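Local coordinates for protein DynF (Micromonospora chersina, PDB 6UBL) that is of unknown function but binds palmitic acid inside its beta barrel, and probably serves the biosynthesis of the enediyne dynemicin, at residues Asp38-Pro51 with Val192-Leu206. Residues are numbered along the deposited sequence; the frame is centred on the assembly and turned at random.
Sequences DNLGINSIDTFAVP and VAYLTSLRFNMGGYL. With PLM (palmitic acid), chain C.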
loop_
_atom_site.group_PDB
_atom_site.type_symbol
_atom_site.label_atom_id
_atom_site.label_comp_id
_atom_site.label_asym_id
_atom_site.label_seq_id
_atom_site.Cartn_x
_atom_site.Cartn_y
_atom_site.Cartn_z
ATOM N N ASP A 38 -21.248 -10.785 1.161
ATOM C CA ASP A 38 -21.154 -11.319 2.510
ATOM C C ASP A 38 -21.368 -10.194 3.514
ATOM O O ASP A 38 -20.691 -9.160 3.454
ATOM C CB ASP A 38 -19.777 -11.955 2.713
ATOM C CG ASP A 38 -19.562 -13.169 1.830
ATOM O OD1 ASP A 38 -20.538 -13.889 1.561
ATOM O OD2 ASP A 38 -18.414 -13.395 1.395
ATOM N N ASN A 39 -22.291 -10.408 4.450
ATOM C CA ASN A 39 -22.559 -9.470 5.539
ATOM C C ASN A 39 -21.951 -10.102 6.780
ATOM O O ASN A 39 -22.518 -11.033 7.349
ATOM C CB ASN A 39 -24.053 -9.239 5.690
ATOM C CG ASN A 39 -24.652 -8.513 4.495
ATOM O OD1 ASN A 39 -24.794 -7.287 4.511
ATOM N ND2 ASN A 39 -24.986 -9.258 3.450
ATOM N N LEU A 40 -20.781 -9.614 7.183
ATOM C CA LEU A 40 -19.946 -10.306 8.155
ATOM C C LEU A 40 -19.578 -9.430 9.342
ATOM O O LEU A 40 -19.300 -8.239 9.191
ATOM C CB LEU A 40 -18.640 -10.759 7.486
ATOM C CG LEU A 40 -18.763 -11.779 6.364
ATOM C CD1 LEU A 40 -17.480 -11.786 5.535
ATOM C CD2 LEU A 40 -19.051 -13.152 6.934
ATOM N N GLY A 41 -19.511 -10.054 10.514
ATOM C CA GLY A 41 -18.960 -9.381 11.665
ATOM C C GLY A 41 -17.441 -9.322 11.605
ATOM O O GLY A 41 -16.791 -10.113 10.921
ATOM N N ILE A 42 -16.878 -8.360 12.338
ATOM C CA ILE A 42 -15.431 -8.174 12.396
ATOM C C ILE A 42 -15.086 -7.402 13.661
ATOM O O ILE A 42 -15.849 -6.553 14.116
ATOM C CB ILE A 42 -14.913 -7.461 11.120
ATOM C CG1 ILE A 42 -13.384 -7.313 11.164
ATOM C CG2 ILE A 42 -15.557 -6.086 10.959
ATOM C CD1 ILE A 42 -12.783 -6.744 9.892
ATOM N N ASN A 43 -13.922 -7.701 14.232
ATOM C CA ASN A 43 -13.344 -6.902 15.303
ATOM C C ASN A 43 -11.877 -6.640 14.972
ATOM O O ASN A 43 -11.268 -7.337 14.148
ATOM C CB ASN A 43 -13.507 -7.550 16.680
ATOM C CG ASN A 43 -12.883 -8.919 16.774
ATOM O OD1 ASN A 43 -11.671 -9.073 16.624
ATOM N ND2 ASN A 43 -13.712 -9.930 17.017
ATOM N N SER A 44 -11.315 -5.607 15.595
ATOM C CA SER A 44 -9.924 -5.266 15.337
ATOM C C SER A 44 -9.349 -4.533 16.541
ATOM O O SER A 44 -10.072 -4.070 17.430
ATOM C CB SER A 44 -9.765 -4.403 14.071
ATOM O OG SER A 44 -10.201 -3.068 14.271
ATOM N N ILE A 45 -8.024 -4.438 16.549
ATOM C CA ILE A 45 -7.272 -3.644 17.513
ATOM C C ILE A 45 -6.333 -2.774 16.689
ATOM O O ILE A 45 -5.559 -3.295 15.878
ATOM C CB ILE A 45 -6.474 -4.512 18.499
ATOM C CG1 ILE A 45 -7.427 -5.343 19.358
ATOM C CG2 ILE A 45 -5.601 -3.629 19.390
ATOM C CD1 ILE A 45 -6.752 -6.451 20.127
ATOM N N ASP A 46 -6.450 -1.457 16.845
ATOM C CA ASP A 46 -5.722 -0.495 16.036
ATOM C C ASP A 46 -4.876 0.378 16.951
ATOM O O ASP A 46 -5.357 0.848 17.983
ATOM C CB ASP A 46 -6.654 0.478 15.310
ATOM C CG ASP A 46 -7.712 -0.199 14.465
ATOM O OD1 ASP A 46 -7.941 -1.419 14.589
ATOM O OD2 ASP A 46 -8.362 0.532 13.679
ATOM N N THR A 47 -3.640 0.656 16.556
ATOM C CA THR A 47 -2.786 1.573 17.304
ATOM C C THR A 47 -2.496 2.828 16.488
ATOM O O THR A 47 -2.107 2.741 15.314
ATOM C CB THR A 47 -1.478 0.898 17.718
ATOM O OG1 THR A 47 -1.775 -0.211 18.583
ATOM C CG2 THR A 47 -0.588 1.890 18.448
ATOM N N PHE A 48 -2.667 3.991 17.121
ATOM C CA PHE A 48 -2.510 5.285 16.468
ATOM C C PHE A 48 -1.419 6.072 17.182
ATOM O O PHE A 48 -1.435 6.177 18.417
ATOM C CB PHE A 48 -3.782 6.140 16.538
ATOM C CG PHE A 48 -5.001 5.484 15.958
ATOM C CD1 PHE A 48 -5.311 5.597 14.613
ATOM C CD2 PHE A 48 -5.862 4.770 16.783
ATOM C CE1 PHE A 48 -6.440 4.997 14.091
ATOM C CE2 PHE A 48 -6.986 4.170 16.266
ATOM C CZ PHE A 48 -7.282 4.281 14.921
ATOM N N ALA A 49 -0.487 6.639 16.416
ATOM C CA ALA A 49 0.532 7.529 16.954
ATOM C C ALA A 49 0.207 8.964 16.550
ATOM O O ALA A 49 0.001 9.251 15.359
ATOM C CB ALA A 49 1.920 7.153 16.436
ATOM N N VAL A 50 0.129 9.851 17.538
ATOM C CA VAL A 50 -0.054 11.277 17.300
ATOM C C VAL A 50 1.268 11.974 17.618
ATOM O O VAL A 50 1.698 11.982 18.782
ATOM C CB VAL A 50 -1.197 11.862 18.134
ATOM C CG1 VAL A 50 -1.352 13.352 17.827
ATOM C CG2 VAL A 50 -2.492 11.119 17.858
ATOM N N PRO A 51 1.955 12.543 16.628
ATOM C CA PRO A 51 3.314 13.049 16.862
ATOM C C PRO A 51 3.356 14.058 17.998
ATOM O O PRO A 51 2.541 14.982 18.064
ATOM C CB PRO A 51 3.681 13.700 15.521
ATOM C CG PRO A 51 2.877 12.945 14.513
ATOM C CD PRO A 51 1.575 12.618 15.202
ATOM N N VAL A 192 -1.951 14.065 10.353
ATOM C CA VAL A 192 -2.349 14.368 11.726
ATOM C C VAL A 192 -1.952 13.251 12.677
ATOM O O VAL A 192 -1.658 13.507 13.846
ATOM C CB VAL A 192 -3.874 14.586 11.764
ATOM C CG1 VAL A 192 -4.362 14.723 13.204
ATOM C CG2 VAL A 192 -4.263 15.782 10.925
ATOM N N ALA A 193 -1.961 12.020 12.194
ATOM C CA ALA A 193 -1.667 10.850 13.004
ATOM C C ALA A 193 -1.181 9.757 12.068
ATOM O O ALA A 193 -1.264 9.879 10.841
ATOM C CB ALA A 193 -2.904 10.393 13.784
ATOM N N TYR A 194 -0.663 8.689 12.665
ATOM C CA TYR A 194 -0.234 7.523 11.916
ATOM C C TYR A 194 -0.842 6.283 12.541
ATOM O O TYR A 194 -0.820 6.115 13.763
ATOM C CB TYR A 194 1.301 7.420 11.925
ATOM C CG TYR A 194 1.963 8.614 11.275
ATOM C CD1 TYR A 194 2.209 9.769 12.004
ATOM C CD2 TYR A 194 2.309 8.592 9.940
ATOM C CE1 TYR A 194 2.798 10.872 11.423
ATOM C CE2 TYR A 194 2.903 9.688 9.337
ATOM C CZ TYR A 194 3.145 10.817 10.076
ATOM O OH TYR A 194 3.733 11.911 9.478
ATOM N N LEU A 195 -1.364 5.409 11.690
ATOM C CA LEU A 195 -1.755 4.072 12.104
ATOM C C LEU A 195 -0.489 3.229 12.071
ATOM O O LEU A 195 0.145 3.087 11.015
ATOM C CB LEU A 195 -2.798 3.542 11.130
ATOM C CG LEU A 195 -3.412 2.155 11.336
ATOM C CD1 LEU A 195 -4.233 2.134 12.607
ATOM C CD2 LEU A 195 -4.264 1.824 10.121
ATOM N N THR A 196 -0.088 2.708 13.231
ATOM C CA THR A 196 1.173 1.980 13.332
ATOM C C THR A 196 0.996 0.468 13.360
ATOM O O THR A 196 1.965 -0.257 13.103
ATOM C CB THR A 196 1.967 2.419 14.572
ATOM O OG1 THR A 196 1.185 2.229 15.749
ATOM C CG2 THR A 196 2.378 3.884 14.450
ATOM N N SER A 197 -0.185 -0.029 13.727
ATOM C CA SER A 197 -0.456 -1.454 13.615
ATOM C C SER A 197 -1.958 -1.669 13.635
ATOM O O SER A 197 -2.714 -0.837 14.136
ATOM C CB SER A 197 0.214 -2.262 14.725
ATOM O OG SER A 197 -0.438 -2.053 15.953
ATOM N N LEU A 198 -2.372 -2.810 13.096
ATOM C CA LEU A 198 -3.774 -3.196 13.064
ATOM C C LEU A 198 -3.818 -4.711 12.952
ATOM O O LEU A 198 -3.147 -5.289 12.091
ATOM C CB LEU A 198 -4.471 -2.542 11.870
ATOM C CG LEU A 198 -6.003 -2.658 11.865
ATOM C CD1 LEU A 198 -6.646 -1.525 11.104
ATOM C CD2 LEU A 198 -6.388 -4.002 11.264
ATOM N N ARG A 199 -4.606 -5.342 13.818
ATOM C CA ARG A 199 -4.898 -6.760 13.736
ATOM C C ARG A 199 -6.409 -6.896 13.807
ATOM O O ARG A 199 -7.097 -6.038 14.370
ATOM C CB ARG A 199 -4.232 -7.493 14.907
ATOM C CG ARG A 199 -2.752 -7.138 15.027
ATOM C CD ARG A 199 -2.003 -8.023 16.000
ATOM N NE ARG A 199 -0.680 -8.363 15.482
ATOM C CZ ARG A 199 -0.396 -9.502 14.859
ATOM N NH1 ARG A 199 -1.340 -10.415 14.679
ATOM N NH2 ARG A 199 0.832 -9.730 14.415
ATOM N N PHE A 200 -6.935 -7.952 13.193
ATOM C CA PHE A 200 -8.379 -8.126 13.161
ATOM C C PHE A 200 -8.729 -9.602 13.156
ATOM O O PHE A 200 -7.882 -10.466 12.915
ATOM C CB PHE A 200 -9.040 -7.378 11.984
ATOM C CG PHE A 200 -8.710 -7.920 10.609
ATOM C CD1 PHE A 200 -9.517 -8.880 10.004
ATOM C CD2 PHE A 200 -7.610 -7.447 9.899
ATOM C CE1 PHE A 200 -9.221 -9.367 8.741
ATOM C CE2 PHE A 200 -7.320 -7.928 8.639
ATOM C CZ PHE A 200 -8.127 -8.890 8.054
ATOM N N ASN A 201 -9.999 -9.872 13.448
ATOM C CA ASN A 201 -10.571 -11.199 13.317
ATOM C C ASN A 201 -11.881 -11.073 12.569
ATOM O O ASN A 201 -12.697 -10.203 12.886
ATOM C CB ASN A 201 -10.873 -11.844 14.675
ATOM C CG ASN A 201 -9.640 -12.062 15.497
ATOM O OD1 ASN A 201 -8.829 -12.936 15.203
ATOM N ND2 ASN A 201 -9.484 -11.264 16.543
ATOM N N MET A 202 -12.077 -11.929 11.578
ATOM C CA MET A 202 -13.390 -12.033 10.963
ATOM C C MET A 202 -14.321 -12.785 11.904
ATOM O O MET A 202 -13.909 -13.731 12.584
ATOM C CB MET A 202 -13.308 -12.791 9.644
ATOM C CG MET A 202 -12.414 -12.158 8.594
ATOM S SD MET A 202 -12.757 -10.419 8.260
ATOM C CE MET A 202 -14.481 -10.488 7.761
ATOM N N GLY A 203 -15.569 -12.332 11.975
ATOM C CA GLY A 203 -16.608 -13.114 12.608
ATOM C C GLY A 203 -17.329 -13.964 11.585
ATOM O O GLY A 203 -16.709 -14.501 10.660
ATOM N N GLY A 204 -18.647 -14.084 11.731
ATOM C CA GLY A 204 -19.445 -14.855 10.790
ATOM C C GLY A 204 -20.555 -14.023 10.179
ATOM O O GLY A 204 -20.585 -12.795 10.324
ATOM N N TYR A 205 -21.461 -14.682 9.468
ATOM C CA TYR A 205 -22.559 -13.960 8.845
ATOM C C TYR A 205 -23.466 -13.355 9.911
ATOM O O TYR A 205 -23.711 -13.951 10.970
ATOM C CB TYR A 205 -23.397 -14.876 7.951
ATOM C CG TYR A 205 -22.744 -15.208 6.631
ATOM C CD1 TYR A 205 -22.421 -14.209 5.723
ATOM C CD2 TYR A 205 -22.495 -16.520 6.276
ATOM C CE1 TYR A 205 -21.834 -14.517 4.508
ATOM C CE2 TYR A 205 -21.923 -16.842 5.071
ATOM C CZ TYR A 205 -21.589 -15.835 4.184
ATOM O OH TYR A 205 -21.023 -16.176 2.986
ATOM N N LEU A 206 -23.973 -12.161 9.624
ATOM C CA LEU A 206 -24.859 -11.451 10.530
ATOM C C LEU A 206 -26.301 -11.481 10.038
ATOM O O LEU A 206 -26.582 -11.686 8.852
ATOM C CB LEU A 206 -24.406 -9.995 10.637
ATOM C CG LEU A 206 -22.978 -9.855 11.155
ATOM C CD1 LEU A 206 -22.512 -8.413 11.041
ATOM C CD2 LEU A 206 -22.890 -10.351 12.584
HETATM C C1 PLM C . -15.153 -12.709 1.511
HETATM O O1 PLM C . -16.225 -12.030 1.824
HETATM O O2 PLM C . -15.179 -13.829 1.070
HETATM C C2 PLM C . -13.877 -11.975 1.776
HETATM C C3 PLM C . -13.755 -11.347 3.140
HETATM C C4 PLM C . -12.407 -10.699 3.243
HETATM C C5 PLM C . -12.352 -9.505 4.121
HETATM C C6 PLM C . -10.991 -8.853 4.101
HETATM C C7 PLM C . -10.564 -8.442 5.484
HETATM C C8 PLM C . -11.640 -7.676 6.213
HETATM C C9 PLM C . -12.003 -6.369 5.563
HETATM C CA PLM C . -11.220 -5.219 6.135
HETATM C CB PLM C . -11.768 -4.782 7.480
HETATM C CC PLM C . -11.740 -3.292 7.640
HETATM C CD PLM C . -10.704 -2.774 8.600
HETATM C CE PLM C . -10.266 -1.383 8.222
HETATM C CF PLM C . -9.646 -0.581 9.324
HETATM C CG PLM C . -9.265 0.783 8.870
HETATM O O HOH W 1 -2.857 -3.556 16.651
#
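Ile42 and Phe200 build a notched wall against the palmitic acid. With CG1 anti to the backbone N (chi1 -178°), Ile42 reaches inward until CD1 sits 3.3 Å from PLM CB, and the same methyl touches Phe200 CD1. Phe200 brings its CZ to 3.6 Å from PLM C7, while Met202, bent at chi2 and chi3, tucks SD 3.6 Å from PLM C8. Leu198 CD1 meets the chain farther along, at PLM CF. The two antiparallel strands are neighbouring staves of a beta barrel whose lumen holds the lipid; Leu156 of strand 154-161 packs on Leu198 and Phe200, and Ile158 on Phe200 and Met202. Beta bulges between Leu40 and Ile42 and between Thr47 and Phe48 each shift the register by one. Leu206 points toward Gly41, which has no side chain, and lays CD1 3.5 Å from Gly41 N. Asn201 ND2 gives a nearly straight hydrogen bond to an in-plane lone pair of Asn43 OD1 (3.1 Å). At the acid end, Tyr205 OH donates to Asp38 OD1 (2.7 Å) from above the carboxylate plane, and Leu40 CD2 lies 3.7 Å from Tyr205 CD1. A valine in place of Tyr205 would probably leave Asp38 OD1 without this donor and open a gap beside Leu40. Asp38 OD2, salt-bridged to Arg68, lies 2.6 Å from PLM O1.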